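Trichomaglin (Trichosanthes lepiniana, PDB 1SGL) is an S-like ribonuclease of the T2 family and probably cleaves the phosphodiester backbone of RNA. Local coordinates at residues Met148-Asp153 with Pro199-Leu204. Residues are numbered along the deposited sequence; the frame is centred on the assembly and turned at random.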
ATOM      1  N   MET A 148      13.959   8.727  15.923  1.00 36.96           N
ATOM      2  CA  MET A 148      12.612   8.208  16.044  1.00 35.29           C
ATOM      3  C   MET A 148      11.679   9.410  15.943  1.00 32.74           C
ATOM      4  O   MET A 148      12.109  10.546  16.150  1.00 31.64           O
ATOM      5  CB  MET A 148      12.442   7.506  17.389  1.00 37.10           C
ATOM      6  CG  MET A 148      13.315   6.282  17.538  1.00 39.25           C
ATOM      7  SD  MET A 148      13.028   5.463  19.099  1.00 45.63           S
ATOM      8  CE  MET A 148      11.693   4.335  18.657  1.00 42.74           C
ATOM      9  N   TYR A 149      10.415   9.162  15.618  1.00 29.24           N
ATOM     10  CA  TYR A 149       9.443  10.237  15.485  1.00 26.69           C
ATOM     11  C   TYR A 149       8.236  10.058  16.379  1.00 26.50           C
ATOM     12  O   TYR A 149       7.819   8.939  16.678  1.00 25.47           O
ATOM     13  CB  TYR A 149       8.940  10.344  14.045  1.00 25.32           C
ATOM     14  CG  TYR A 149       9.989  10.722  13.039  1.00 25.03           C
ATOM     15  CD1 TYR A 149      10.661   9.748  12.307  1.00 24.98           C
ATOM     16  CD2 TYR A 149      10.325  12.057  12.828  1.00 24.80           C
ATOM     17  CE1 TYR A 149      11.640  10.097  11.390  1.00 24.96           C
ATOM     18  CE2 TYR A 149      11.302  12.413  11.914  1.00 24.12           C
ATOM     19  CZ  TYR A 149      11.954  11.430  11.197  1.00 24.25           C
ATOM     20  OH  TYR A 149      12.908  11.783  10.273  1.00 25.81           O
ATOM     21  N   ASP A 150       7.660  11.178  16.788  1.00 27.76           N
ATOM     22  CA  ASP A 150       6.470  11.153  17.621  1.00 29.29           C
ATOM     23  C   ASP A 150       5.357  10.657  16.693  1.00 27.96           C
ATOM     24  O   ASP A 150       5.167  11.189  15.599  1.00 27.15           O
ATOM     25  CB  ASP A 150       6.160  12.566  18.131  1.00 32.17           C
ATOM     26  CG  ASP A 150       5.568  12.566  19.528  1.00 36.80           C
ATOM     27  OD1 ASP A 150       4.420  12.108  19.705  1.00 39.28           O
ATOM     28  OD2 ASP A 150       6.262  13.020  20.459  1.00 39.25           O
ATOM     29  N   LEU A 151       4.647   9.619  17.112  1.00 26.79           N
ATOM     30  CA  LEU A 151       3.578   9.071  16.292  1.00 27.21           C
ATOM     31  C   LEU A 151       2.650  10.190  15.820  1.00 27.10           C
ATOM     32  O   LEU A 151       2.304  10.273  14.636  1.00 25.02           O
ATOM     33  CB  LEU A 151       2.778   8.040  17.090  1.00 27.07           C
ATOM     34  CG  LEU A 151       1.609   7.405  16.334  1.00 28.23           C
ATOM     35  CD1 LEU A 151       2.136   6.688  15.101  1.00 27.68           C
ATOM     36  CD2 LEU A 151       0.862   6.441  17.250  1.00 27.27           C
ATOM     37  N   LYS A 152       2.272  11.051  16.761  1.00 25.81           N
ATOM     38  CA  LYS A 152       1.381  12.174  16.509  1.00 26.94           C
ATOM     39  C   LYS A 152       1.819  13.089  15.363  1.00 25.54           C
ATOM     40  O   LYS A 152       0.982  13.595  14.623  1.00 24.94           O
ATOM     41  CB  LYS A 152       1.224  12.997  17.794  1.00 29.90           C
ATOM     42  CG  LYS A 152       0.286  14.178  17.669  1.00 34.04           C
ATOM     43  CD  LYS A 152      -1.158  13.843  18.044  1.00 37.72           C
ATOM     44  CE  LYS A 152      -1.782  12.794  17.135  1.00 38.38           C
ATOM     45  NZ  LYS A 152      -1.274  11.432  17.449  1.00 40.74           N
ATOM     46  N   ASP A 153       3.121  13.312  15.220  1.00 25.20           N
ATOM     47  CA  ASP A 153       3.619  14.168  14.149  1.00 25.91           C
ATOM     48  C   ASP A 153       3.269  13.585  12.786  1.00 25.93           C
ATOM     49  O   ASP A 153       2.916  14.317  11.859  1.00 25.75           O
ATOM     50  CB  ASP A 153       5.140  14.333  14.238  1.00 26.96           C
ATOM     51  CG  ASP A 153       5.561  15.384  15.244  1.00 29.24           C
ATOM     52  OD1 ASP A 153       4.692  15.919  15.958  1.00 32.37           O
ATOM     53  OD2 ASP A 153       6.767  15.683  15.322  1.00 30.74           O
ATOM     54  N   PRO A 199       3.646   2.414  19.069  1.00 27.13           N
ATOM     55  CA  PRO A 199       3.937   3.027  20.365  1.00 26.67           C
ATOM     56  C   PRO A 199       4.021   4.537  20.128  1.00 26.91           C
ATOM     57  O   PRO A 199       3.858   4.985  18.991  1.00 26.06           O
ATOM     58  CB  PRO A 199       5.277   2.413  20.738  1.00 26.03           C
ATOM     59  CG  PRO A 199       5.946   2.260  19.398  1.00 25.45           C
ATOM     60  CD  PRO A 199       4.830   1.712  18.536  1.00 26.02           C
ATOM     61  N   ARG A 200       4.286   5.311  21.180  1.00 27.18           N
ATOM     62  CA  ARG A 200       4.361   6.769  21.064  1.00 27.74           C
ATOM     63  C   ARG A 200       5.485   7.247  20.150  1.00 26.70           C
ATOM     64  O   ARG A 200       5.353   8.267  19.482  1.00 25.85           O
ATOM     65  CB  ARG A 200       4.526   7.422  22.446  1.00 28.83           C
ATOM     66  CG  ARG A 200       4.375   8.948  22.412  1.00 32.39           C
ATOM     67  CD  ARG A 200       4.628   9.590  23.774  1.00 33.25           C
ATOM     68  NE  ARG A 200       4.138   8.734  24.841  1.00 36.55           N
ATOM     69  CZ  ARG A 200       2.880   8.321  24.954  1.00 39.65           C
ATOM     70  NH1 ARG A 200       1.967   8.698  24.064  1.00 41.01           N
ATOM     71  NH2 ARG A 200       2.545   7.495  25.938  1.00 41.56           N
ATOM     72  N   TYR A 201       6.599   6.531  20.135  1.00 26.23           N
ATOM     73  CA  TYR A 201       7.703   6.914  19.265  1.00 26.71           C
ATOM     74  C   TYR A 201       7.934   5.798  18.259  1.00 25.80           C
ATOM     75  O   TYR A 201       7.936   4.623  18.615  1.00 25.31           O
ATOM     76  CB  TYR A 201       8.963   7.192  20.085  1.00 29.20           C
ATOM     77  CG  TYR A 201       8.774   8.339  21.051  1.00 32.70           C
ATOM     78  CD1 TYR A 201       8.264   8.123  22.327  1.00 34.42           C
ATOM     79  CD2 TYR A 201       9.048   9.650  20.667  1.00 34.82           C
ATOM     80  CE1 TYR A 201       8.029   9.182  23.197  1.00 36.78           C
ATOM     81  CE2 TYR A 201       8.815  10.712  21.528  1.00 36.25           C
ATOM     82  CZ  TYR A 201       8.305  10.468  22.791  1.00 36.69           C
ATOM     83  OH  TYR A 201       8.057  11.515  23.644  1.00 40.83           O
ATOM     84  N   VAL A 202       8.106   6.168  16.997  1.00 23.90           N
ATOM     85  CA  VAL A 202       8.300   5.178  15.956  1.00 22.37           C
ATOM     86  C   VAL A 202       9.492   5.490  15.077  1.00 22.59           C
ATOM     87  O   VAL A 202      10.045   6.591  15.110  1.00 22.06           O
ATOM     88  CB  VAL A 202       7.038   5.054  15.064  1.00 21.91           C
ATOM     89  CG1 VAL A 202       5.845   4.630  15.908  1.00 19.61           C
ATOM     90  CG2 VAL A 202       6.757   6.378  14.358  1.00 19.00           C
ATOM     91  N   SER A 203       9.901   4.507  14.292  1.00 22.91           N
ATOM     92  CA  SER A 203      11.032   4.711  13.415  1.00 24.21           C
ATOM     93  C   SER A 203      10.669   4.404  11.975  1.00 23.51           C
ATOM     94  O   SER A 203       9.854   3.527  11.695  1.00 22.99           O
ATOM     95  CB  SER A 203      12.215   3.851  13.871  1.00 25.22           C
ATOM     96  OG  SER A 203      11.896   2.478  13.828  1.00 31.22           O
ATOM     97  N   LEU A 204      11.271   5.173  11.074  1.00 23.20           N
ATOM     98  CA  LEU A 204      11.082   5.048   9.638  1.00 23.23           C
ATOM     99  C   LEU A 204      12.474   4.759   9.097  1.00 23.21           C
ATOM    100  O   LEU A 204      13.153   5.650   8.595  1.00 22.80           O
ATOM    101  CB  LEU A 204      10.552   6.364   9.056  1.00 22.70           C
ATOM    102  CG  LEU A 204       9.117   6.761   9.429  1.00 24.31           C
ATOM    103  CD1 LEU A 204       8.860   8.221   9.074  1.00 24.09           C
ATOM    104  CD2 LEU A 204       8.140   5.866   8.696  1.00 22.83           C
TER
HETATM  105  O   HOH W   1       2.604  10.003  19.371  1.00 34.55           O
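Pro-199 meets Leu-151 through its carbonyl oxygen, which lies 3.8 Å from Leu-151 CD2. Arg-200 O goes further and accepts the N-H of Leu-151 at 2.8 Å, with the donor tilted 28° from the carbonyl plane. One water also donates to Arg-200 O, over a longer distance, while it donates to Asp-150 OD1 and accepts the N-H of Lys-152 in the first turn of the helix. Through these three bonds the water joins the cap residue, the helix start and the loop before strand 201-203. Asp-150 holds the N-cap position, and its O accepts the N-H of Asp-153. An alanine at Asp-150 would probably leave that water without its carboxylate acceptor and less firmly fixed between helix and loop.

Tyr-201 pairs with Asp-150 as an antiparallel, non-hydrogen-bonded pair. Asp-150 OD2 stands 3.6 Å from Tyr-201 CE2, the carboxylate and ring planes 60° apart, and on the same face of the ladder, opposite that of Tyr-149 and Val-202, Met-148 CE reaches Tyr-201 CB at 4.2 Å. Val-202 makes the hydrogen-bonded pair with Tyr-149: Tyr-149 N to Val-202 O is 2.6 Å and Val-202 N to Tyr-149 O 2.8 Å, both in the carbonyl plane. Val-202 CG2, set between its own backbone N and carbonyl carbon, lies 3.6 Å from Tyr-149 O. Leu-204 crosses the Tyr-149 side chain at about a right angle, its CD1 4.0 Å from ring atom CD1; the phenol OH is bonded to Val-142 O.

Strand 148-150 of this two-stranded antiparallel ladder leads directly into helix 151-162. Val-202 and Leu-204 pack against Ile-154 of that helix and Val-176 of strand 176-184, which belongs to the five-stranded antiparallel sheet.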